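Local coordinates for conserved membrane protein (Chlamydia abortus, PDB 6GZU) that acts as a secreted effector of the CE clan that combines deubiquitinating and acetyltransferase activities and induces fragmentation of the Golgi, at residues I132-L137 with D151-F156; I169-G174 with L184-V189. All blocks are in the same frame, centred on the assembly; numbering follows the deposited sequence. Where two conformers were deposited one is given.

How the interactions relate
Both interactions belong to the Ulp1-type catalytic domain and reach the same mixed sheet, following one another along the chain with their centres about 23 Å apart. Interaction 1 is buried and polar at its heart: a histidine on strand 134-141 meets an aspartate in the loop after strand 146-150, with an aromatic ring beside them, in a geometry consistent with part of a cysteine-protease triad. Interaction 2 is only partly buried and lies farther out, where the end of helix 159-174 packs on the chain entering edge strand 188-191. There apolar side chains and closely spaced backbones meet, with one direct backbone hydrogen bond, within a beta-alpha-beta unit.

Interaction 1 (I132-L137 with D151-F156); sequences ISHWTL and DSLANF
His134 and Asp151 are joined by a hydrogen bond from NE2 of His134 to OD1 of Asp151, 2.7 Å long and nearly straight at 164°. The oxygen lies in the imidazole plane, but the ring reaches it from above the carboxylate plane. Leu153 N donates to the same OD1 over 2.8 Å, from the opposite face, forming an Asx turn. Phe156 N binds Asp151 OD2 at 3.0 Å, so three donors hold the carboxylate in place. Water 1 links Trp135 O to Ser152 N.

Van der Waals contacts flank this bond. The His134 side chain leaves its backbone toward 151-156, and CG, anti to N (chi1 -178°), lies 3.6 Å from CD1 of Phe156. CB of His134 sits over the Phe156 ring, 3.7 Å from its centroid, a CH-pi contact. Phe156 CG in turn lies over one imidazole face; the planes are tilted by 32°, and His134 CD2 comes within 3.4 Å of Phe156 CD1. CD1 of Leu153 approaches CE1 of His134 obliquely at 3.6 Å, while CG2 of Thr136 packs against CG of Asp151.

With Cys204, His134 and Asp151 are consistent with the Cys-His-Asp triad of Ulp1-type proteases and probably form it. Strand 134-141 supplies the histidine and the turn after strand 146-150 the aspartate; His134 also touches Cys204 on helix 204-217, and Phe156 packs on His107 of strand 100-107.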
loop_
_atom_site.group_PDB
_atom_site.type_symbol
_atom_site.label_atom_id
_atom_site.label_comp_id
_atom_site.label_asym_id
_atom_site.label_seq_id
_atom_site.Cartn_x
_atom_site.Cartn_y
_atom_site.Cartn_z
ATOM N N ILE A 132 12.631 12.850 6.425
ATOM C CA ILE A 132 12.678 11.964 7.586
ATOM C C ILE A 132 11.925 10.738 7.270
ATOM O O ILE A 132 12.415 9.672 7.551
ATOM C CB ILE A 132 12.084 12.596 8.815
ATOM C CG1 ILE A 132 12.867 13.841 9.137
ATOM C CG2 ILE A 132 12.105 11.669 10.000
ATOM C CD1 ILE A 132 12.584 14.361 10.501
ATOM N N SER A 133 10.751 10.887 6.662
ATOM C CA SER A 133 9.952 9.747 6.174
ATOM C C SER A 133 10.598 9.053 4.998
ATOM O O SER A 133 11.114 9.749 4.119
ATOM C CB SER A 133 8.605 10.244 5.626
ATOM O OG SER A 133 7.866 10.849 6.647
ATOM N N HIS A 134 10.502 7.712 4.928
ATOM C CA HIS A 134 10.656 7.046 3.639
ATOM C C HIS A 134 9.393 6.248 3.409
ATOM O O HIS A 134 8.898 5.608 4.328
ATOM C CB HIS A 134 11.893 6.125 3.553
ATOM C CG HIS A 134 12.062 5.489 2.203
ATOM N ND1 HIS A 134 12.243 6.240 1.053
ATOM C CD2 HIS A 134 12.024 4.188 1.803
ATOM C CE1 HIS A 134 12.331 5.428 0.009
ATOM N NE2 HIS A 134 12.213 4.176 0.435
ATOM N N TRP A 135 8.851 6.336 2.199
ATOM C CA TRP A 135 7.627 5.640 1.816
ATOM C C TRP A 135 7.904 4.553 0.814
ATOM O O TRP A 135 8.668 4.761 -0.144
ATOM C CB TRP A 135 6.650 6.643 1.200
ATOM C CG TRP A 135 6.108 7.633 2.161
ATOM C CD1 TRP A 135 6.463 8.948 2.304
ATOM C CD2 TRP A 135 5.053 7.415 3.065
ATOM N NE1 TRP A 135 5.718 9.543 3.296
ATOM C CE2 TRP A 135 4.808 8.617 3.752
ATOM C CE3 TRP A 135 4.279 6.293 3.374
ATOM C CZ2 TRP A 135 3.827 8.718 4.752
ATOM C CZ3 TRP A 135 3.300 6.399 4.348
ATOM C CH2 TRP A 135 3.078 7.593 5.026
ATOM N N THR A 136 7.287 3.388 1.042
ATOM C CA THR A 136 7.301 2.278 0.108
ATOM C C THR A 136 5.883 1.772 -0.042
ATOM O O THR A 136 4.951 2.316 0.564
ATOM C CB THR A 136 8.203 1.155 0.619
ATOM O OG1 THR A 136 7.728 0.696 1.895
ATOM C CG2 THR A 136 9.646 1.628 0.791
ATOM N N LEU A 137 5.679 0.742 -0.872
ATOM C CA LEU A 137 4.309 0.275 -1.165
ATOM C C LEU A 137 4.292 -1.247 -1.134
ATOM O O LEU A 137 5.142 -1.888 -1.759
ATOM C CB LEU A 137 3.900 0.759 -2.564
ATOM C CG LEU A 137 2.484 0.371 -3.013
ATOM C CD1 LEU A 137 1.458 1.112 -2.144
ATOM C CD2 LEU A 137 2.279 0.666 -4.511
ATOM N N ASP A 151 9.977 -0.177 -3.594
ATOM C CA ASP A 151 10.807 0.804 -2.905
ATOM C C ASP A 151 11.627 1.477 -3.977
ATOM O O ASP A 151 12.484 0.826 -4.612
ATOM C CB ASP A 151 11.721 0.076 -1.931
ATOM C CG ASP A 151 12.698 1.003 -1.240
ATOM O OD1 ASP A 151 12.603 2.236 -1.417
ATOM O OD2 ASP A 151 13.562 0.494 -0.537
ATOM N N SER A 152 11.383 2.773 -4.201
ATOM C CA SER A 152 12.127 3.519 -5.205
ATOM C C SER A 152 13.605 3.619 -4.880
ATOM O O SER A 152 14.404 3.931 -5.779
ATOM C CB SER A 152 11.546 4.932 -5.422
ATOM O OG SER A 152 11.264 5.606 -4.188
ATOM N N LEU A 153 13.998 3.342 -3.629
ATOM C CA LEU A 153 15.416 3.314 -3.278
ATOM C C LEU A 153 15.966 1.874 -3.195
ATOM O O LEU A 153 17.113 1.682 -2.727
ATOM C CB LEU A 153 15.627 4.059 -1.969
ATOM C CG LEU A 153 15.539 5.583 -2.110
ATOM C CD1 LEU A 153 15.704 6.297 -0.779
ATOM C CD2 LEU A 153 16.590 6.132 -3.105
ATOM N N ALA A 154 15.141 0.895 -3.652
ATOM C CA ALA A 154 15.447 -0.555 -3.740
ATOM C C ALA A 154 15.628 -1.253 -2.421
ATOM O O ALA A 154 14.938 -2.249 -2.152
ATOM C CB ALA A 154 16.707 -0.799 -4.623
ATOM N N ASN A 155 16.595 -0.822 -1.615
ATOM C CA ASN A 155 16.892 -1.528 -0.364
ATOM C C ASN A 155 16.977 -0.635 0.847
ATOM O O ASN A 155 17.767 -0.865 1.726
ATOM C CB ASN A 155 18.124 -2.413 -0.472
ATOM C CG ASN A 155 17.837 -3.641 -1.243
ATOM O OD1 ASN A 155 17.182 -4.606 -0.735
ATOM N ND2 ASN A 155 18.254 -3.629 -2.495
ATOM N N PHE A 156 16.157 0.398 0.867
ATOM C CA PHE A 156 16.131 1.272 2.024
ATOM C C PHE A 156 15.756 0.562 3.321
ATOM O O PHE A 156 16.324 0.872 4.373
ATOM C CB PHE A 156 15.155 2.401 1.775
ATOM C CG PHE A 156 15.226 3.517 2.794
ATOM C CD1 PHE A 156 14.481 3.439 3.976
ATOM C CD2 PHE A 156 16.006 4.644 2.588
ATOM C CE1 PHE A 156 14.503 4.440 4.922
ATOM C CE2 PHE A 156 16.033 5.639 3.529
ATOM C CZ PHE A 156 15.306 5.553 4.712
HETATM O O HOH W 1 9.143 4.151 -2.775
#

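Interaction 2 (I169-G174 with L184-V189)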
loop_
_atom_site.group_PDB
_atom_site.type_symbol
_atom_site.label_atom_id
_atom_site.label_comp_id
_atom_site.label_asym_id
_atom_site.label_seq_id
_atom_site.Cartn_x
_atom_site.Cartn_y
_atom_site.Cartn_z
ATOM N N ILE A 169 2.996 -12.650 5.159
ATOM C CA ILE A 169 1.765 -12.382 4.432
ATOM C C ILE A 169 1.617 -13.400 3.311
ATOM O O ILE A 169 0.525 -13.964 3.117
ATOM C CB ILE A 169 1.812 -10.944 3.840
ATOM C CG1 ILE A 169 1.738 -9.928 4.983
ATOM C CG2 ILE A 169 0.679 -10.735 2.804
ATOM C CD1 ILE A 169 2.156 -8.495 4.535
ATOM N N ALA A 170 2.673 -13.612 2.517
ATOM C CA ALA A 170 2.538 -14.514 1.353
ATOM C C ALA A 170 2.139 -15.901 1.801
ATOM O O ALA A 170 1.312 -16.576 1.130
ATOM C CB ALA A 170 3.850 -14.589 0.605
ATOM N N THR A 171 2.746 -16.387 2.898
ATOM C CA THR A 171 2.480 -17.735 3.395
ATOM C C THR A 171 1.057 -17.831 3.930
ATOM O O THR A 171 0.322 -18.788 3.615
ATOM C CB THR A 171 3.486 -18.081 4.465
ATOM O OG1 THR A 171 4.777 -18.135 3.834
ATOM C CG2 THR A 171 3.170 -19.491 5.097
ATOM N N ARG A 172 0.636 -16.866 4.756
ATOM C CA ARG A 172 -0.715 -16.916 5.304
ATOM C C ARG A 172 -1.814 -16.801 4.261
ATOM O O ARG A 172 -2.847 -17.498 4.363
ATOM C CB ARG A 172 -0.919 -15.861 6.391
ATOM C CG ARG A 172 0.038 -16.077 7.605
ATOM C CD ARG A 172 -0.462 -15.182 8.745
ATOM N NE ARG A 172 0.502 -15.086 9.830
ATOM C CZ ARG A 172 0.616 -16.017 10.747
ATOM N NH1 ARG A 172 -0.204 -17.058 10.692
ATOM N NH2 ARG A 172 1.484 -15.905 11.746
ATOM N N LEU A 173 -1.634 -15.929 3.270
ATOM C CA LEU A 173 -2.643 -15.772 2.231
ATOM C C LEU A 173 -2.672 -16.982 1.307
ATOM O O LEU A 173 -3.739 -17.336 0.814
ATOM C CB LEU A 173 -2.455 -14.497 1.420
ATOM C CG LEU A 173 -2.532 -13.221 2.275
ATOM C CD1 LEU A 173 -2.585 -12.032 1.365
ATOM C CD2 LEU A 173 -3.821 -13.261 3.180
ATOM N N GLY A 174 -1.521 -17.632 1.080
ATOM C CA GLY A 174 -1.522 -18.865 0.286
ATOM C C GLY A 174 -2.349 -19.989 0.869
ATOM O O GLY A 174 -2.862 -20.876 0.157
ATOM N N LEU A 184 -1.845 -25.139 -1.257
ATOM C CA LEU A 184 -1.821 -23.923 -0.467
ATOM C C LEU A 184 -0.449 -23.275 -0.439
ATOM O O LEU A 184 0.087 -22.938 0.635
ATOM C CB LEU A 184 -2.311 -24.247 0.948
ATOM C CG LEU A 184 -3.686 -24.905 0.888
ATOM C CD1 LEU A 184 -4.164 -25.200 2.307
ATOM C CD2 LEU A 184 -4.668 -23.960 0.171
ATOM N N SER A 185 0.126 -23.110 -1.622
ATOM C CA SER A 185 1.488 -22.577 -1.763
ATOM C C SER A 185 1.540 -21.096 -1.408
ATOM O O SER A 185 0.584 -20.363 -1.641
ATOM C CB SER A 185 1.935 -22.778 -3.213
ATOM O OG SER A 185 1.084 -22.092 -4.133
ATOM N N PRO A 186 2.680 -20.612 -0.893
ATOM C CA PRO A 186 2.755 -19.180 -0.611
ATOM C C PRO A 186 2.545 -18.338 -1.863
ATOM O O PRO A 186 2.941 -18.758 -2.960
ATOM C CB PRO A 186 4.189 -19.008 -0.119
ATOM C CG PRO A 186 4.527 -20.315 0.515
ATOM C CD PRO A 186 3.847 -21.335 -0.357
ATOM N N PHE A 187 1.946 -17.165 -1.713
ATOM C CA PHE A 187 1.952 -16.206 -2.812
ATOM C C PHE A 187 3.419 -15.922 -3.173
ATOM O O PHE A 187 4.337 -15.981 -2.313
ATOM C CB PHE A 187 1.318 -14.875 -2.372
ATOM C CG PHE A 187 -0.181 -14.871 -2.368
ATOM C CD1 PHE A 187 -0.928 -16.037 -2.361
ATOM C CD2 PHE A 187 -0.853 -13.664 -2.407
ATOM C CE1 PHE A 187 -2.315 -15.966 -2.343
ATOM C CE2 PHE A 187 -2.214 -13.600 -2.395
ATOM C CZ PHE A 187 -2.959 -14.764 -2.392
ATOM N N ILE A 188 3.677 -15.564 -4.437
ATOM C CA ILE A 188 5.040 -15.149 -4.795
ATOM C C ILE A 188 5.316 -13.754 -4.270
ATOM O O ILE A 188 4.424 -12.908 -4.323
ATOM C CB ILE A 188 5.239 -15.229 -6.308
ATOM C CG1 ILE A 188 6.680 -14.954 -6.676
ATOM C CG2 ILE A 188 4.299 -14.249 -7.048
ATOM C CD1 ILE A 188 6.974 -15.259 -8.115
ATOM N N VAL A 189 6.505 -13.524 -3.719
ATOM C CA VAL A 189 6.953 -12.192 -3.312
ATOM C C VAL A 189 7.834 -11.613 -4.402
ATOM O O VAL A 189 8.850 -12.206 -4.812
ATOM C CB VAL A 189 7.736 -12.253 -1.959
ATOM C CG1 VAL A 189 8.315 -10.836 -1.574
ATOM C CG2 VAL A 189 6.834 -12.808 -0.839
HETATM O O HOH W 2 1.316 -20.945 1.997
#
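Phe187 lays one face of its ring beneath CB of Leu173, which stands 3.9 Å from the ring centroid and 13° off the normal, a CH-pi contact displaced toward the rim. The pair belongs to a beta-alpha-beta unit, strand 146-150, helix 159-174 and strand 188-191, and packs the last turn of the helix against the chain leading into the second strand. CG of Phe187, anti to its carbonyl carbon and beside the backbone N (chi1 -80°), lies 4.2 Å from Ala170 O, and the ring carbon CE1 comes 3.7 Å from Leu173 O.

Further along, CB of Ala170 meets CB of Phe187 at 3.9 Å and CG2 of Val189 at 3.8 Å, a small apolar patch on the side of the helix that faces the strand. Val147 of strand 146-150 touches both Ala170 and Phe187, tying the patch to the sheet. Nearer the solvent, Thr171 and Pro186 lie side by side, pointing the same way, while OG1 of Thr171 is bonded to Asn167 O within the helix.

Gly174, with no side chain, brings its CA to 3.2 Å from Ser185 O in a CA-H...O contact. Water 2 lies within hydrogen-bonding distance of Thr171 O and Leu184 O.

Ala170 O binds two backbone donors: Gly174 N within the helix and, from the opposite face of the carbonyl plane, Phe187 N at 3.0 Å, 48° out of that plane.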